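Local coordinates for zona occludens toxin N-terminal domain-containing protein (Neisseria meningitidis MC58, PDB 2R2A) that is of unconfirmed function but, as the N-terminal P-loop NTPase-like domain of a membrane protein of the zonular occludens toxin family, probably binds nucleotide, at residues T45-P53 against K186-S194; R141-H149 against L160-V171. All coordinates share one frame; numbering follows the deposited sequence. Where two conformers were deposited one is given.

Contact 1 (T45-P53 against K186-S194)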
loop_
_atom_site.group_PDB
_atom_site.type_symbol
_atom_site.label_atom_id
_atom_site.label_comp_id
_atom_site.label_asym_id
_atom_site.label_seq_id
_atom_site.Cartn_x
_atom_site.Cartn_y
_atom_site.Cartn_z
ATOM N N THR A 45 -2.231 4.357 8.014
ATOM C CA THR A 45 -2.712 3.072 7.519
ATOM C C THR A 45 -4.086 2.754 8.034
ATOM O O THR A 45 -4.540 3.370 8.993
ATOM C CB THR A 45 -1.701 1.913 7.803
ATOM O OG1 THR A 45 -2.099 0.712 7.121
ATOM C CG2 THR A 45 -1.539 1.651 9.302
ATOM N N ASN A 46 -4.758 1.814 7.364
ATOM C CA ASN A 46 -6.038 1.275 7.835
ATOM C C ASN A 46 -5.864 -0.153 8.379
ATOM O O ASN A 46 -6.852 -0.797 8.719
ATOM C CB ASN A 46 -7.121 1.314 6.719
ATOM C CG ASN A 46 -6.761 0.459 5.504
ATOM O OD1 ASN A 46 -5.594 0.338 5.135
ATOM N ND2 ASN A 46 -7.781 -0.141 4.867
ATOM N N ILE A 47 -4.623 -0.667 8.423
ATOM C CA ILE A 47 -4.400 -2.037 8.892
ATOM C C ILE A 47 -4.698 -2.152 10.386
ATOM O O ILE A 47 -4.132 -1.408 11.168
ATOM C CB ILE A 47 -2.973 -2.532 8.623
ATOM C CG1 ILE A 47 -2.755 -2.755 7.098
ATOM C CG2 ILE A 47 -2.729 -3.871 9.314
ATOM C CD1 ILE A 47 -1.307 -2.879 6.769
ATOM N N LYS A 48 -5.571 -3.089 10.766
ATOM C CA LYS A 48 -5.987 -3.233 12.171
ATOM C C LYS A 48 -5.060 -4.210 12.879
ATOM O O LYS A 48 -4.569 -5.162 12.266
ATOM C CB LYS A 48 -7.430 -3.744 12.289
ATOM C CG LYS A 48 -8.511 -2.839 11.693
ATOM C CD LYS A 48 -9.017 -1.843 12.733
ATOM C CE LYS A 48 -10.140 -0.948 12.176
ATOM N NZ LYS A 48 -10.720 -0.044 13.240
ATOM N N GLY A 49 -4.799 -3.954 14.150
ATOM C CA GLY A 49 -4.012 -4.858 14.952
ATOM C C GLY A 49 -2.529 -4.624 14.801
ATOM O O GLY A 49 -1.724 -5.387 15.334
ATOM N N LEU A 50 -2.180 -3.550 14.092
ATOM C CA LEU A 50 -0.792 -3.162 13.881
ATOM C C LEU A 50 -0.260 -2.446 15.116
ATOM O O LEU A 50 -0.829 -1.440 15.544
ATOM C CB LEU A 50 -0.689 -2.270 12.633
ATOM C CG LEU A 50 0.729 -1.816 12.278
ATOM C CD1 LEU A 50 1.577 -3.030 11.886
ATOM C CD2 LEU A 50 0.730 -0.737 11.172
ATOM N N LYS A 51 0.829 -2.962 15.683
ATOM C CA LYS A 51 1.387 -2.452 16.948
ATOM C C LYS A 51 2.405 -1.310 16.765
ATOM O O LYS A 51 2.645 -0.532 17.678
ATOM C CB LYS A 51 2.047 -3.578 17.735
ATOM C CG LYS A 51 1.112 -4.673 18.222
ATOM C CD LYS A 51 1.840 -5.498 19.291
ATOM C CE LYS A 51 1.046 -6.737 19.730
ATOM N NZ LYS A 51 0.950 -7.766 18.661
ATOM N N ILE A 52 2.991 -1.233 15.578
ATOM C CA ILE A 52 3.922 -0.187 15.197
ATOM C C ILE A 52 3.124 1.117 15.176
ATOM O O ILE A 52 2.044 1.150 14.573
ATOM C CB ILE A 52 4.476 -0.490 13.770
ATOM C CG1 ILE A 52 5.184 -1.852 13.751
ATOM C CG2 ILE A 52 5.363 0.665 13.284
ATOM C CD1 ILE A 52 5.592 -2.386 12.387
ATOM N N PRO A 53 3.625 2.181 15.848
ATOM C CA PRO A 53 2.893 3.441 15.887
ATOM C C PRO A 53 2.525 3.933 14.489
ATOM O O PRO A 53 3.331 3.849 13.566
ATOM C CB PRO A 53 3.869 4.405 16.589
ATOM C CG PRO A 53 4.666 3.510 17.448
ATOM C CD PRO A 53 4.857 2.250 16.658
ATOM N N LYS A 186 10.761 -13.545 11.530
ATOM C CA LYS A 186 10.217 -14.456 12.537
ATOM C C LYS A 186 9.606 -13.725 13.752
ATOM O O LYS A 186 8.859 -14.321 14.525
ATOM C CB LYS A 186 11.278 -15.491 12.962
ATOM C CG LYS A 186 12.524 -14.890 13.571
ATOM C CD LYS A 186 13.518 -15.960 14.062
ATOM C CE LYS A 186 14.348 -16.547 12.898
ATOM N NZ LYS A 186 15.628 -17.151 13.388
ATOM N N LYS A 187 9.906 -12.438 13.911
ATOM C CA LYS A 187 9.297 -11.644 14.986
ATOM C C LYS A 187 8.060 -10.867 14.529
ATOM O O LYS A 187 7.612 -9.946 15.216
ATOM C CB LYS A 187 10.326 -10.689 15.604
ATOM C CG LYS A 187 11.504 -11.440 16.159
ATOM C CD LYS A 187 12.376 -10.568 17.035
ATOM C CE LYS A 187 13.569 -11.375 17.491
ATOM N NZ LYS A 187 13.192 -12.820 17.701
ATOM N N VAL A 188 7.511 -11.235 13.367
ATOM C CA VAL A 188 6.441 -10.450 12.775
ATOM C C VAL A 188 5.255 -10.301 13.745
ATOM O O VAL A 188 4.653 -9.243 13.837
ATOM C CB VAL A 188 5.993 -11.010 11.378
ATOM C CG1 VAL A 188 5.307 -12.344 11.533
ATOM C CG2 VAL A 188 5.073 -10.024 10.674
ATOM N N TYR A 189 4.925 -11.350 14.489
ATOM C CA TYR A 189 3.798 -11.247 15.431
ATOM C C TYR A 189 4.041 -10.400 16.689
ATOM O O TYR A 189 3.095 -10.107 17.442
ATOM C CB TYR A 189 3.281 -12.625 15.785
ATOM C CG TYR A 189 2.395 -13.195 14.700
ATOM C CD1 TYR A 189 1.151 -12.615 14.419
ATOM C CD2 TYR A 189 2.796 -14.298 13.951
ATOM C CE1 TYR A 189 0.320 -13.130 13.446
ATOM C CE2 TYR A 189 1.960 -14.830 12.964
ATOM C CZ TYR A 189 0.722 -14.238 12.727
ATOM O OH TYR A 189 -0.108 -14.741 11.761
ATOM N N ASP A 190 5.284 -9.990 16.910
ATOM C CA ASP A 190 5.578 -9.033 17.980
ATOM C C ASP A 190 5.084 -7.638 17.597
ATOM O O ASP A 190 4.975 -6.741 18.448
ATOM C CB ASP A 190 7.085 -8.991 18.261
ATOM C CG ASP A 190 7.619 -10.310 18.828
ATOM O OD1 ASP A 190 6.805 -11.179 19.239
ATOM O OD2 ASP A 190 8.859 -10.466 18.861
ATOM N N LEU A 191 4.779 -7.471 16.311
ATOM C CA LEU A 191 4.432 -6.175 15.744
ATOM C C LEU A 191 2.983 -6.116 15.232
ATOM O O LEU A 191 2.506 -5.049 14.835
ATOM C CB LEU A 191 5.378 -5.881 14.577
ATOM C CG LEU A 191 6.873 -5.747 14.846
ATOM C CD1 LEU A 191 7.595 -5.551 13.525
ATOM C CD2 LEU A 191 7.146 -4.572 15.743
ATOM N N TYR A 192 2.304 -7.264 15.243
ATOM C CA TYR A 192 1.021 -7.414 14.569
ATOM C C TYR A 192 0.196 -8.523 15.222
ATOM O O TYR A 192 0.739 -9.534 15.645
ATOM C CB TYR A 192 1.226 -7.709 13.071
ATOM C CG TYR A 192 -0.062 -7.976 12.303
ATOM C CD1 TYR A 192 -0.923 -6.944 11.991
ATOM C CD2 TYR A 192 -0.413 -9.259 11.902
ATOM C CE1 TYR A 192 -2.101 -7.160 11.301
ATOM C CE2 TYR A 192 -1.612 -9.495 11.193
ATOM C CZ TYR A 192 -2.442 -8.424 10.895
ATOM O OH TYR A 192 -3.643 -8.602 10.232
ATOM N N GLU A 193 -1.117 -8.297 15.309
ATOM C CA GLU A 193 -2.105 -9.302 15.754
ATOM C C GLU A 193 -3.320 -9.183 14.805
ATOM O O GLU A 193 -3.776 -8.075 14.526
ATOM C CB GLU A 193 -2.503 -9.034 17.209
ATOM C CG GLU A 193 -2.489 -10.281 18.108
ATOM C CD GLU A 193 -2.572 -9.955 19.600
ATOM O OE1 GLU A 193 -3.578 -9.340 20.028
ATOM O OE2 GLU A 193 -1.633 -10.319 20.354
ATOM N N SER A 194 -3.809 -10.298 14.261
ATOM C CA SER A 194 -4.989 -10.266 13.367
ATOM C C SER A 194 -6.291 -10.654 14.075
ATOM O O SER A 194 -6.418 -10.473 15.285
ATOM C CB SER A 194 -4.787 -11.196 12.177
ATOM O OG SER A 194 -4.690 -12.538 12.629
#
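Two backbone hydrogen bonds join G49-K51 to L191-E193. K51 N gives its hydrogen to L191 O at 2.8 Å, and E193 N gives to G49 O at 3.0 Å. The two bonds lie on either side of L50 and Y192, which form a single beta bridge. G49 O also receives the CA-H of Y192. In return G49 CA lies 3.3 Å from E193 O, a second CA-H...O contact. G49 has a positive phi (85°) and brings its CA close against E193 O.

K51 supplies the polar side-chain contact. Its aliphatic part lies along the chain, with CB against L191 O and CD 3.5 Å from D190 O. The bend at chi4 (69°) then turns NZ to Y189 O, a weak bond of 3.4 Å. E193 OE2 is 4.0 Å from K51 NZ, beyond a salt bridge, though the opposite charges may still attract.

The apolar contacts are on Y192 and L191. CE1 of the Y192 ring meets I47 CG2 at 3.9 Å, the two side chains crossing at about a right angle. I52 and L191 meet through both branches of the leucine: CD2 touches I52 CG1 and CD1 touches I52 CD1.

The contact lies at the surface and joins two loops. T45-P53 links strands 43-45 and 55-58 of the sheet, and its T45 OG1 bonds to I92 O of strand 90-93. K186-S194 comes after strand 178-181 and packs on helix 18-28, with Y192 on T19 and L20 and L191 on A27.

Contact 2 (R141-H149 against L160-V171)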
loop_
_atom_site.group_PDB
_atom_site.type_symbol
_atom_site.label_atom_id
_atom_site.label_comp_id
_atom_site.label_asym_id
_atom_site.label_seq_id
_atom_site.Cartn_x
_atom_site.Cartn_y
_atom_site.Cartn_z
ATOM N N ARG A 141 -2.392 2.372 -11.049
ATOM C CA ARG A 141 -1.570 1.248 -11.514
ATOM C C ARG A 141 -0.413 1.706 -12.385
ATOM O O ARG A 141 0.713 1.165 -12.302
ATOM C CB ARG A 141 -2.427 0.245 -12.281
ATOM C CG ARG A 141 -3.244 -0.657 -11.378
ATOM C CD ARG A 141 -3.970 -1.718 -12.181
ATOM N NE ARG A 141 -5.355 -1.356 -12.565
ATOM C CZ ARG A 141 -5.949 -1.799 -13.673
ATOM N NH1 ARG A 141 -5.260 -2.558 -14.518
ATOM N NH2 ARG A 141 -7.222 -1.477 -13.959
ATOM N N THR A 142 -0.680 2.704 -13.234
ATOM C CA THR A 142 0.349 3.241 -14.134
ATOM C C THR A 142 1.563 3.800 -13.376
ATOM O O THR A 142 2.660 3.860 -13.919
ATOM C CB THR A 142 -0.231 4.307 -15.110
ATOM O OG1 THR A 142 0.620 4.430 -16.253
ATOM C CG2 THR A 142 -0.347 5.677 -14.436
ATOM N N LEU A 143 1.348 4.221 -12.134
ATOM C CA LEU A 143 2.400 4.829 -11.311
ATOM C C LEU A 143 3.210 3.840 -10.475
ATOM O O LEU A 143 4.234 4.210 -9.883
ATOM C CB LEU A 143 1.787 5.873 -10.388
ATOM C CG LEU A 143 1.078 7.020 -11.084
ATOM C CD1 LEU A 143 0.186 7.620 -10.035
ATOM C CD2 LEU A 143 2.064 8.041 -11.706
ATOM N N VAL A 144 2.784 2.589 -10.447
ATOM C CA VAL A 144 3.425 1.572 -9.608
ATOM C C VAL A 144 4.808 1.306 -10.153
ATOM O O VAL A 144 4.962 1.150 -11.370
ATOM C CB VAL A 144 2.588 0.248 -9.604
ATOM C CG1 VAL A 144 3.408 -0.914 -8.954
ATOM C CG2 VAL A 144 1.246 0.482 -8.917
ATOM N N ARG A 145 5.806 1.266 -9.274
ATOM C CA ARG A 145 7.208 0.976 -9.661
ATOM C C ARG A 145 7.762 -0.282 -8.973
ATOM O O ARG A 145 8.910 -0.662 -9.180
ATOM C CB ARG A 145 8.118 2.194 -9.417
ATOM C CG ARG A 145 7.927 3.271 -10.478
ATOM C CD ARG A 145 9.065 4.316 -10.415
ATOM N NE ARG A 145 8.698 5.559 -11.095
ATOM C CZ ARG A 145 9.244 6.000 -12.231
ATOM N NH1 ARG A 145 10.210 5.302 -12.840
ATOM N NH2 ARG A 145 8.827 7.153 -12.751
ATOM N N LYS A 146 6.930 -0.919 -8.151
ATOM C CA LYS A 146 7.262 -2.229 -7.586
ATOM C C LYS A 146 5.958 -3.004 -7.329
ATOM O O LYS A 146 5.049 -2.512 -6.667
ATOM C CB LYS A 146 8.126 -2.101 -6.305
ATOM C CG LYS A 146 8.428 -3.454 -5.607
ATOM C CD LYS A 146 9.688 -3.400 -4.715
ATOM C CE LYS A 146 9.451 -2.797 -3.292
ATOM N NZ LYS A 146 10.484 -3.235 -2.195
ATOM N N HIS A 147 5.836 -4.206 -7.882
ATOM C CA HIS A 147 4.618 -5.006 -7.688
ATOM C C HIS A 147 5.038 -6.366 -7.154
ATOM O O HIS A 147 5.855 -7.010 -7.762
ATOM C CB HIS A 147 3.850 -5.082 -9.014
ATOM C CG HIS A 147 2.616 -5.934 -9.044
ATOM N ND1 HIS A 147 1.957 -6.412 -7.929
ATOM C CD2 HIS A 147 1.861 -6.313 -10.107
ATOM C CE1 HIS A 147 0.868 -7.067 -8.301
ATOM N NE2 HIS A 147 0.799 -7.023 -9.621
ATOM N N TYR A 148 4.574 -6.731 -5.954
ATOM C CA TYR A 148 4.759 -8.098 -5.452
ATOM C C TYR A 148 3.444 -8.801 -5.510
ATOM O O TYR A 148 2.398 -8.228 -5.145
ATOM C CB TYR A 148 5.128 -8.050 -3.972
ATOM C CG TYR A 148 6.485 -7.499 -3.665
ATOM C CD1 TYR A 148 7.653 -8.139 -4.088
ATOM C CD2 TYR A 148 6.600 -6.347 -2.901
ATOM C CE1 TYR A 148 8.935 -7.618 -3.719
ATOM C CE2 TYR A 148 7.829 -5.825 -2.563
ATOM C CZ TYR A 148 9.001 -6.461 -2.971
ATOM O OH TYR A 148 10.222 -5.910 -2.589
ATOM N N HIS A 149 3.464 -10.041 -5.950
ATOM C CA HIS A 149 2.252 -10.836 -5.915
ATOM C C HIS A 149 2.608 -12.179 -5.232
ATOM O O HIS A 149 3.657 -12.798 -5.551
ATOM C CB HIS A 149 1.743 -11.111 -7.337
ATOM C CG HIS A 149 0.540 -12.021 -7.351
ATOM N ND1 HIS A 149 -0.745 -11.547 -7.163
ATOM C CD2 HIS A 149 0.429 -13.359 -7.499
ATOM C CE1 HIS A 149 -1.595 -12.567 -7.214
ATOM N NE2 HIS A 149 -0.903 -13.674 -7.372
ATOM N N LEU A 160 6.894 -15.456 -3.969
ATOM C CA LEU A 160 6.734 -14.056 -4.158
ATOM C C LEU A 160 7.206 -13.709 -5.603
ATOM O O LEU A 160 8.340 -13.956 -5.944
ATOM C CB LEU A 160 7.628 -13.358 -3.138
ATOM C CG LEU A 160 7.415 -11.878 -3.119
ATOM C CD1 LEU A 160 6.068 -11.640 -2.437
ATOM C CD2 LEU A 160 8.560 -11.273 -2.342
ATOM N N LEU A 161 6.307 -13.171 -6.415
ATOM C CA LEU A 161 6.609 -12.718 -7.783
ATOM C C LEU A 161 6.842 -11.219 -7.676
ATOM O O LEU A 161 6.070 -10.493 -6.985
ATOM C CB LEU A 161 5.435 -13.026 -8.716
ATOM C CG LEU A 161 4.967 -14.513 -8.818
ATOM C CD1 LEU A 161 3.784 -14.600 -9.771
ATOM C CD2 LEU A 161 6.106 -15.369 -9.354
ATOM N N GLU A 162 7.859 -10.745 -8.374
ATOM C CA GLU A 162 8.182 -9.322 -8.332
ATOM C C GLU A 162 8.384 -8.740 -9.740
ATOM O O GLU A 162 9.134 -9.300 -10.551
ATOM C CB GLU A 162 9.456 -9.078 -7.530
ATOM C CG GLU A 162 9.711 -7.594 -7.348
ATOM C CD GLU A 162 11.073 -7.262 -6.774
ATOM O OE1 GLU A 162 11.723 -8.125 -6.133
ATOM O OE2 GLU A 162 11.468 -6.096 -6.971
ATOM N N TRP A 163 7.734 -7.604 -9.980
ATOM C CA TRP A 163 7.934 -6.845 -11.218
ATOM C C TRP A 163 8.260 -5.403 -10.857
ATOM O O TRP A 163 8.008 -4.974 -9.724
ATOM C CB TRP A 163 6.672 -6.842 -12.087
ATOM C CG TRP A 163 6.143 -8.196 -12.529
ATOM C CD1 TRP A 163 6.388 -8.840 -13.707
ATOM C CD2 TRP A 163 5.188 -8.988 -11.825
ATOM N NE1 TRP A 163 5.662 -10.015 -13.778
ATOM C CE2 TRP A 163 4.921 -10.132 -12.629
ATOM C CE3 TRP A 163 4.561 -8.865 -10.567
ATOM C CZ2 TRP A 163 4.045 -11.149 -12.213
ATOM C CZ3 TRP A 163 3.660 -9.863 -10.153
ATOM C CH2 TRP A 163 3.420 -11.000 -10.988
ATOM N N LYS A 164 8.767 -4.655 -11.849
ATOM C CA LYS A 164 9.094 -3.248 -11.675
ATOM C C LYS A 164 7.960 -2.343 -12.165
ATOM O O LYS A 164 8.081 -1.104 -12.146
ATOM C CB LYS A 164 10.387 -2.912 -12.454
ATOM C CG LYS A 164 11.608 -3.653 -11.985
ATOM C CD LYS A 164 11.896 -3.395 -10.524
ATOM C CE LYS A 164 13.396 -3.511 -10.232
ATOM N NZ LYS A 164 13.680 -3.717 -8.769
ATOM N N ILE A 165 6.875 -2.963 -12.623
ATOM C CA ILE A 165 5.683 -2.231 -13.008
ATOM C C ILE A 165 4.494 -3.058 -12.536
ATOM O O ILE A 165 4.670 -4.182 -12.057
ATOM C CB ILE A 165 5.608 -1.969 -14.548
ATOM C CG1 ILE A 165 5.421 -3.289 -15.337
ATOM C CG2 ILE A 165 6.822 -1.157 -15.021
ATOM C CD1 ILE A 165 5.344 -3.043 -16.890
ATOM N N CYS A 166 3.292 -2.501 -12.636
ATOM C CA CYS A 166 2.104 -3.264 -12.288
ATOM C C CYS A 166 1.880 -4.367 -13.329
ATOM O O CYS A 166 1.798 -4.111 -14.537
ATOM C CB CYS A 166 0.873 -2.352 -12.164
ATOM S SG CYS A 166 -0.631 -3.283 -11.858
ATOM N N ALA A 167 1.828 -5.613 -12.878
ATOM C CA ALA A 167 1.506 -6.731 -13.761
ATOM C C ALA A 167 0.020 -6.951 -13.625
ATOM O O ALA A 167 -0.436 -7.508 -12.633
ATOM C CB ALA A 167 2.261 -8.018 -13.383
ATOM N N ASP A 168 -0.741 -6.544 -14.637
ATOM C CA ASP A 168 -2.212 -6.599 -14.519
ATOM C C ASP A 168 -2.790 -8.018 -14.350
ATOM O O ASP A 168 -3.886 -8.183 -13.806
ATOM C CB ASP A 168 -2.847 -5.983 -15.783
ATOM C CG ASP A 168 -2.745 -4.471 -15.811
ATOM O OD1 ASP A 168 -2.540 -3.832 -14.755
ATOM O OD2 ASP A 168 -2.841 -3.905 -16.913
ATOM N N ASP A 169 -2.084 -9.021 -14.860
ATOM C CA ASP A 169 -2.494 -10.417 -14.737
ATOM C C ASP A 169 -1.298 -11.161 -14.144
ATOM O O ASP A 169 -0.504 -11.709 -14.884
ATOM C CB ASP A 169 -2.865 -11.014 -16.109
ATOM C CG ASP A 169 -4.017 -10.275 -16.768
ATOM O OD1 ASP A 169 -5.187 -10.555 -16.428
ATOM O OD2 ASP A 169 -3.747 -9.413 -17.623
ATOM N N PRO A 170 -1.152 -11.121 -12.812
ATOM C CA PRO A 170 0.088 -11.623 -12.171
ATOM C C PRO A 170 0.453 -13.096 -12.403
ATOM O O PRO A 170 1.594 -13.384 -12.735
ATOM C CB PRO A 170 -0.123 -11.333 -10.686
ATOM C CG PRO A 170 -1.335 -10.422 -10.575
ATOM C CD PRO A 170 -2.121 -10.541 -11.856
ATOM N N VAL A 171 -0.489 -14.017 -12.237
ATOM C CA VAL A 171 -0.166 -15.448 -12.456
ATOM C C VAL A 171 0.188 -15.684 -13.932
ATOM O O VAL A 171 1.238 -16.263 -14.231
ATOM C CB VAL A 171 -1.273 -16.397 -11.868
ATOM C CG1 VAL A 171 -0.952 -17.885 -12.144
ATOM C CG2 VAL A 171 -1.431 -16.180 -10.355
HETATM O O HOH W 1 3.164 0.185 -13.318
HETATM O O HOH W 2 12.221 -6.866 -3.949
#
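This is a beta-hairpin contact, in which strands 144-152 and 158-163 run antiparallel and the chain after W163 folds back over one face. H147 pairs with W163 and H149 with L161, both as hydrogen-bonded pairs. The L161 N to H149 O bond is nearly straight (2.8 Å, 176°). On the H147 and H149 face, CE3 of W163 lies over the H147 ring, the two ring planes inclined at 38°. A167 CB sits over the centre of the W163 ring. P170 CB lies over one face of the H149 ring, toward its rim, in a CH-pi contact 3.6 Å from the centroid. With CG anti to the backbone N (chi1 176°), the H149 ring lies against P170, and its ND1 bonds to T11 OG1.

The hairpin extends the P-loop NTPase-like sheet: strand 144-152 pairs with strand 7-11, and strand 158-163 with 178-181. On the other face Y148 CD1 packs on L160 CD2 at 3.7 Å. Water 2 bridges Y148 OH and E162 OE1.

Near the R141-V144 turn, water 1 donates to R141 O and V144 O and accepts from C166 N. In the conformer given, R141 NH1 salt-bridges D168 OD1 (3.0 Å) from above the carboxylate plane, perhaps with partial occupancy; R141 NE bonds to L136 O.

Contacts 1 and 2 do not touch. Their centres are 24 Å apart, their nearest atoms about 13 Å, and they lie on opposite sides of the chain's centre. Along the chain, contact 2 is nested inside the loop closed by contact 1. Contact 1 joins two surface loops, whereas contact 2 pairs neighbouring strands and is partly buried. Both reach the sequence that fits a P-loop (Walker A) motif, which includes G12, G17, K18 and T19. Y192 of contact 1 touches T19 in it, and H149 of contact 2 also touches this motif. Each contact thus touches what is probably a phosphate-binding loop, but neither is seen to bind a nucleotide.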